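3'-5'-exonuclease (PDB 3E2V) probably cuts double-stranded DNA internally and trims it from the 3' to the 5' end, as a magnesium-dependent nuclease of the TatD family. Local coordinates at residues T312-E324 with Q364-L377. Sequence-based numbering, arbitrary orientation. Where two conformers were deposited one is given.
Sequences THASFQYLAKYQE and QVAIVVSEVKDVDL
Two helices on the outside of the TatD-type TIM barrel meet here. Helix 316-324 crosses helix 364-373 at 102°, with the axes 8.7 Å apart, and Tyr318 and Tyr322 lie against the second helix. Val365 and Val369 on that helix pack on barrel strand 298-300. Ile367 CG2 makes a CH-pi contact over one face of the Tyr322 ring, 3.8 Å from its centroid. Leu319 CD2 touches the same methyl group, and also Val368 CG2. Glu371 CB lies 3.3 Å from Tyr318 CD1, and Val372 CG2 lies near Tyr318 CE2. Beyond CB the Glu371 chain bends at chi2 (-73°), which brings its carboxylate back to Lys321. Lys321 NZ reaches Glu371 OE1 at 2.9 Å in a salt bridge, on the syn side but 32° out of the carboxylate plane. Glu371 OE2 sits at the Tyr322 ring edge and accepts from a water. This water also bonds Tyr322 OH at 2.6 Å and donates to Ser370 OG. Leu377 CD2 lies 3.5 Å from Tyr322 OH. Replacing Tyr322 with an alanine would probably leave the Ile367 CG2 methyl without its ring face, open a gap beside Leu377 and take one partner from the water. An apolar seam thus grades into a charged and hydrated margin, where Lys321 takes OE1 of Glu371 and the water takes OE2.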
loop_
_atom_site.group_PDB
_atom_site.type_symbol
_atom_site.label_atom_id
_atom_site.label_comp_id
_atom_site.label_asym_id
_atom_site.label_seq_id
_atom_site.Cartn_x
_atom_site.Cartn_y
_atom_site.Cartn_z
ATOM N N THR A 312 -3.075 -23.447 -5.219
ATOM C CA THR A 312 -1.832 -23.953 -4.657
ATOM C C THR A 312 -1.403 -23.236 -3.368
ATOM O O THR A 312 -0.288 -23.468 -2.862
ATOM C CB THR A 312 -0.698 -23.830 -5.681
ATOM O OG1 THR A 312 -0.634 -22.479 -6.176
ATOM C CG2 THR A 312 -0.927 -24.791 -6.860
ATOM N N HIS A 313 -2.258 -22.350 -2.853
ATOM C CA HIS A 313 -1.990 -21.632 -1.594
ATOM C C HIS A 313 -2.732 -22.272 -0.426
ATOM O O HIS A 313 -3.844 -22.794 -0.607
ATOM C CB HIS A 313 -2.423 -20.160 -1.720
ATOM C CG HIS A 313 -1.638 -19.382 -2.731
ATOM N ND1 HIS A 313 -2.064 -18.168 -3.233
ATOM C CD2 HIS A 313 -0.450 -19.644 -3.331
ATOM C CE1 HIS A 313 -1.166 -17.712 -4.090
ATOM N NE2 HIS A 313 -0.183 -18.593 -4.179
ATOM N N ALA A 314 -2.157 -22.186 0.774
ATOM C CA ALA A 314 -2.802 -22.763 1.964
ATOM C C ALA A 314 -4.152 -22.106 2.263
ATOM O O ALA A 314 -5.026 -22.708 2.890
ATOM C CB ALA A 314 -1.905 -22.664 3.155
ATOM N N SER A 315 -4.327 -20.873 1.790
ATOM C CA SER A 315 -5.558 -20.131 1.943
ATOM C C SER A 315 -6.750 -20.728 1.175
ATOM O O SER A 315 -7.906 -20.517 1.569
ATOM C CB SER A 315 -5.311 -18.708 1.439
ATOM O OG SER A 315 -4.729 -18.757 0.148
ATOM N N PHE A 316 -6.484 -21.418 0.063
ATOM C CA PHE A 316 -7.572 -21.810 -0.825
ATOM C C PHE A 316 -8.595 -22.697 -0.151
ATOM O O PHE A 316 -9.782 -22.596 -0.457
ATOM C CB PHE A 316 -7.101 -22.496 -2.116
ATOM C CG PHE A 316 -8.191 -22.596 -3.142
ATOM C CD1 PHE A 316 -8.491 -21.509 -3.959
ATOM C CD2 PHE A 316 -8.948 -23.759 -3.276
ATOM C CE1 PHE A 316 -9.531 -21.577 -4.896
ATOM C CE2 PHE A 316 -9.985 -23.820 -4.197
ATOM C CZ PHE A 316 -10.265 -22.734 -5.017
ATOM N N GLN A 317 -8.149 -23.548 0.764
ATOM C CA GLN A 317 -9.080 -24.467 1.415
ATOM C C GLN A 317 -10.313 -23.778 2.010
ATOM O O GLN A 317 -11.405 -24.346 2.025
ATOM C CB GLN A 317 -8.359 -25.307 2.457
ATOM C CG GLN A 317 -7.778 -24.523 3.600
ATOM C CD GLN A 317 -6.912 -25.390 4.459
ATOM O OE1 GLN A 317 -7.408 -26.289 5.145
ATOM N NE2 GLN A 317 -5.602 -25.145 4.425
ATOM N N TYR A 318 -10.136 -22.544 2.479
ATOM C CA TYR A 318 -11.244 -21.781 3.048
ATOM C C TYR A 318 -12.199 -21.252 1.983
ATOM O O TYR A 318 -13.411 -21.182 2.206
ATOM C CB TYR A 318 -10.695 -20.685 3.948
ATOM C CG TYR A 318 -9.768 -21.256 4.984
ATOM C CD1 TYR A 318 -10.252 -22.151 5.944
ATOM C CD2 TYR A 318 -8.412 -20.954 4.990
ATOM C CE1 TYR A 318 -9.417 -22.704 6.901
ATOM C CE2 TYR A 318 -7.560 -21.510 5.945
ATOM C CZ TYR A 318 -8.076 -22.378 6.905
ATOM O OH TYR A 318 -7.242 -22.929 7.856
ATOM N N LEU A 319 -11.676 -20.905 0.811
ATOM C CA LEU A 319 -12.548 -20.556 -0.312
ATOM C C LEU A 319 -13.286 -21.779 -0.849
ATOM O O LEU A 319 -14.448 -21.669 -1.249
ATOM C CB LEU A 319 -11.774 -19.881 -1.441
ATOM C CG LEU A 319 -11.005 -18.604 -1.110
ATOM C CD1 LEU A 319 -10.466 -18.042 -2.408
ATOM C CD2 LEU A 319 -11.858 -17.571 -0.363
ATOM N N ALA A 320 -12.606 -22.925 -0.891
ATOM C CA ALA A 320 -13.259 -24.180 -1.269
ATOM C C ALA A 320 -14.444 -24.466 -0.336
ATOM O O ALA A 320 -15.546 -24.774 -0.809
ATOM C CB ALA A 320 -12.254 -25.330 -1.268
ATOM N N LYS A 321 -14.218 -24.332 0.973
ATOM C CA LYS A 321 -15.268 -24.520 1.982
ATOM C C LYS A 321 -16.457 -23.606 1.711
ATOM O O LYS A 321 -17.606 -24.055 1.708
ATOM C CB LYS A 321 -14.718 -24.293 3.402
ATOM C CG LYS A 321 -15.780 -24.275 4.500
ATOM C CD LYS A 321 -15.191 -23.906 5.852
ATOM C CE LYS A 321 -16.279 -23.890 6.920
ATOM N NZ LYS A 321 -15.734 -23.558 8.263
ATOM N N TYR A 322 -16.184 -22.324 1.475
ATOM C CA TYR A 322 -17.244 -21.366 1.192
ATOM C C TYR A 322 -18.011 -21.660 -0.099
ATOM O O TYR A 322 -19.234 -21.485 -0.153
ATOM C CB TYR A 322 -16.704 -19.923 1.231
ATOM C CG TYR A 322 -16.911 -19.280 2.589
ATOM C CD1 TYR A 322 -16.216 -19.736 3.713
ATOM C CD2 TYR A 322 -17.826 -18.239 2.753
ATOM C CE1 TYR A 322 -16.421 -19.158 4.960
ATOM C CE2 TYR A 322 -18.038 -17.670 3.991
ATOM C CZ TYR A 322 -17.337 -18.129 5.087
ATOM O OH TYR A 322 -17.539 -17.544 6.325
ATOM N N GLN A 323 -17.293 -22.134 -1.120
ATOM C CA GLN A 323 -17.911 -22.544 -2.382
ATOM C C GLN A 323 -18.911 -23.663 -2.129
ATOM O O GLN A 323 -20.024 -23.655 -2.676
ATOM C CB GLN A 323 -16.853 -23.051 -3.361
ATOM C CG GLN A 323 -16.023 -21.970 -4.005
ATOM C CD GLN A 323 -15.057 -22.516 -5.035
ATOM O OE1 GLN A 323 -15.408 -22.704 -6.202
ATOM N NE2 GLN A 323 -13.826 -22.767 -4.609
ATOM N N GLU A 324 -18.500 -24.605 -1.279
ATOM C CA GLU A 324 -19.260 -25.824 -1.024
ATOM C C GLU A 324 -20.466 -25.586 -0.124
ATOM O O GLU A 324 -21.577 -26.024 -0.434
ATOM C CB GLU A 324 -18.353 -26.896 -0.406
ATOM N N GLN A 364 -12.594 -12.445 -0.551
ATOM C CA GLN A 364 -11.822 -13.680 -0.409
ATOM C C GLN A 364 -10.809 -13.554 0.714
ATOM O O GLN A 364 -10.598 -14.478 1.472
ATOM C CB GLN A 364 -11.103 -14.029 -1.720
ATOM C CG GLN A 364 -12.015 -14.294 -2.896
ATOM C CD GLN A 364 -11.245 -14.551 -4.173
ATOM O OE1 GLN A 364 -10.039 -14.684 -4.164
ATOM N NE2 GLN A 364 -11.961 -14.612 -5.287
ATOM N N VAL A 365 -10.156 -12.398 0.807
ATOM C CA VAL A 365 -9.179 -12.202 1.883
ATOM C C VAL A 365 -9.904 -12.268 3.233
ATOM O O VAL A 365 -9.423 -12.922 4.164
ATOM C CB VAL A 365 -8.421 -10.869 1.716
ATOM C CG1 VAL A 365 -7.282 -10.742 2.744
ATOM C CG2 VAL A 365 -7.872 -10.758 0.294
ATOM N N ALA A 366 -11.082 -11.637 3.315
ATOM C CA ALA A 366 -11.844 -11.605 4.567
ATOM C C ALA A 366 -12.270 -13.027 4.984
ATOM O O ALA A 366 -12.158 -13.400 6.152
ATOM C CB ALA A 366 -13.060 -10.703 4.422
ATOM N N ILE A 367 -12.708 -13.827 4.015
ATOM C CA ILE A 367 -13.122 -15.214 4.312
ATOM C C ILE A 367 -11.947 -15.979 4.893
ATOM O O ILE A 367 -12.059 -16.646 5.927
ATOM C CB ILE A 367 -13.601 -15.933 3.038
ATOM C CG1 ILE A 367 -15.011 -15.468 2.704
ATOM C CG2 ILE A 367 -13.561 -17.470 3.214
ATOM C CD1 ILE A 367 -15.412 -15.807 1.248
ATOM N N VAL A 368 -10.796 -15.879 4.241
ATOM C CA VAL A 368 -9.629 -16.621 4.715
ATOM C C VAL A 368 -9.221 -16.176 6.129
ATOM O O VAL A 368 -8.984 -17.012 7.007
ATOM C CB VAL A 368 -8.448 -16.477 3.735
ATOM C CG1 VAL A 368 -7.174 -17.101 4.312
ATOM C CG2 VAL A 368 -8.807 -17.091 2.375
ATOM N N VAL A 369 -9.139 -14.869 6.350
ATOM C CA VAL A 369 -8.696 -14.365 7.647
ATOM C C VAL A 369 -9.682 -14.782 8.744
ATOM O O VAL A 369 -9.259 -15.175 9.831
ATOM C CB VAL A 369 -8.475 -12.829 7.588
ATOM C CG1 VAL A 369 -8.224 -12.260 8.988
ATOM C CG2 VAL A 369 -7.294 -12.501 6.668
ATOM N N SER A 370 -10.977 -14.739 8.433
ATOM C CA SER A 370 -11.989 -15.102 9.417
ATOM C C SER A 370 -11.869 -16.579 9.810
ATOM O O SER A 370 -11.959 -16.917 10.998
ATOM C CB SER A 370 -13.384 -14.776 8.884
ATOM O OG SER A 370 -13.786 -15.711 7.902
ATOM N N GLU A 371 -11.629 -17.450 8.832
ATOM C CA GLU A 371 -11.483 -18.880 9.114
ATOM C C GLU A 371 -10.199 -19.174 9.882
ATOM O O GLU A 371 -10.198 -19.955 10.842
ATOM C CB GLU A 371 -11.549 -19.695 7.813
ATOM C CG GLU A 371 -12.939 -19.711 7.185
ATOM C CD GLU A 371 -13.919 -20.578 7.965
ATOM O OE1 GLU A 371 -13.544 -21.715 8.317
ATOM O OE2 GLU A 371 -15.042 -20.115 8.222
ATOM N N VAL A 372 -9.105 -18.538 9.480
ATOM C CA VAL A 372 -7.827 -18.725 10.152
ATOM C C VAL A 372 -7.897 -18.305 11.624
ATOM O O VAL A 372 -7.376 -18.998 12.500
ATOM C CB VAL A 372 -6.700 -17.960 9.419
ATOM C CG1 VAL A 372 -5.446 -17.878 10.266
ATOM C CG2 VAL A 372 -6.395 -18.625 8.085
ATOM N N LYS A 373 -8.549 -17.179 11.887
ATOM C CA LYS A 373 -8.619 -16.633 13.247
ATOM C C LYS A 373 -9.779 -17.167 14.068
ATOM O O LYS A 373 -9.875 -16.866 15.269
ATOM C CB LYS A 373 -8.747 -15.118 13.179
ATOM C CG LYS A 373 -7.489 -14.404 12.820
ATOM C CD LYS A 373 -7.769 -12.912 12.836
ATOM C CE LYS A 373 -6.569 -12.132 13.293
ATOM N NZ LYS A 373 -6.192 -12.419 14.701
ATOM N N ASP A 374 -10.673 -17.920 13.438
ATOM C CA ASP A 374 -11.891 -18.390 14.105
ATOM C C ASP A 374 -12.661 -17.194 14.697
ATOM O O ASP A 374 -13.065 -17.184 15.868
ATOM C CB ASP A 374 -11.552 -19.441 15.177
ATOM C CG ASP A 374 -12.785 -20.151 15.706
ATOM O OD1 ASP A 374 -13.817 -20.211 14.992
ATOM O OD2 ASP A 374 -12.715 -20.647 16.851
ATOM N N VAL A 375 -12.816 -16.167 13.870
ATOM C CA VAL A 375 -13.598 -14.981 14.179
ATOM C C VAL A 375 -14.702 -15.008 13.155
ATOM O O VAL A 375 -14.430 -15.176 11.963
ATOM C CB VAL A 375 -12.754 -13.684 14.017
ATOM C CG1 VAL A 375 -13.615 -12.429 14.194
ATOM C CG2 VAL A 375 -11.597 -13.675 15.005
ATOM N N ASP A 376 -15.943 -14.906 13.611
ATOM C CA ASP A 376 -17.102 -14.766 12.740
ATOM C C ASP A 376 -16.849 -13.777 11.584
ATOM O O ASP A 376 -16.341 -12.671 11.800
ATOM C CB ASP A 376 -18.286 -14.292 13.587
ATOM C CG ASP A 376 -19.491 -13.954 12.764
ATOM O OD1 ASP A 376 -20.135 -14.886 12.238
ATOM O OD2 ASP A 376 -19.798 -12.757 12.629
ATOM N N LEU A 377 -17.211 -14.168 10.368
ATOM C CA LEU A 377 -16.929 -13.347 9.175
ATOM C C LEU A 377 -17.465 -11.907 9.273
ATOM O O LEU A 377 -16.732 -10.942 9.043
ATOM C CB LEU A 377 -17.447 -14.036 7.903
ATOM C CG LEU A 377 -17.194 -13.337 6.573
ATOM C CD1 LEU A 377 -15.688 -13.171 6.317
ATOM C CD2 LEU A 377 -17.822 -14.131 5.436
HETATM O O HOH W 1 -15.813 -17.781 8.277
#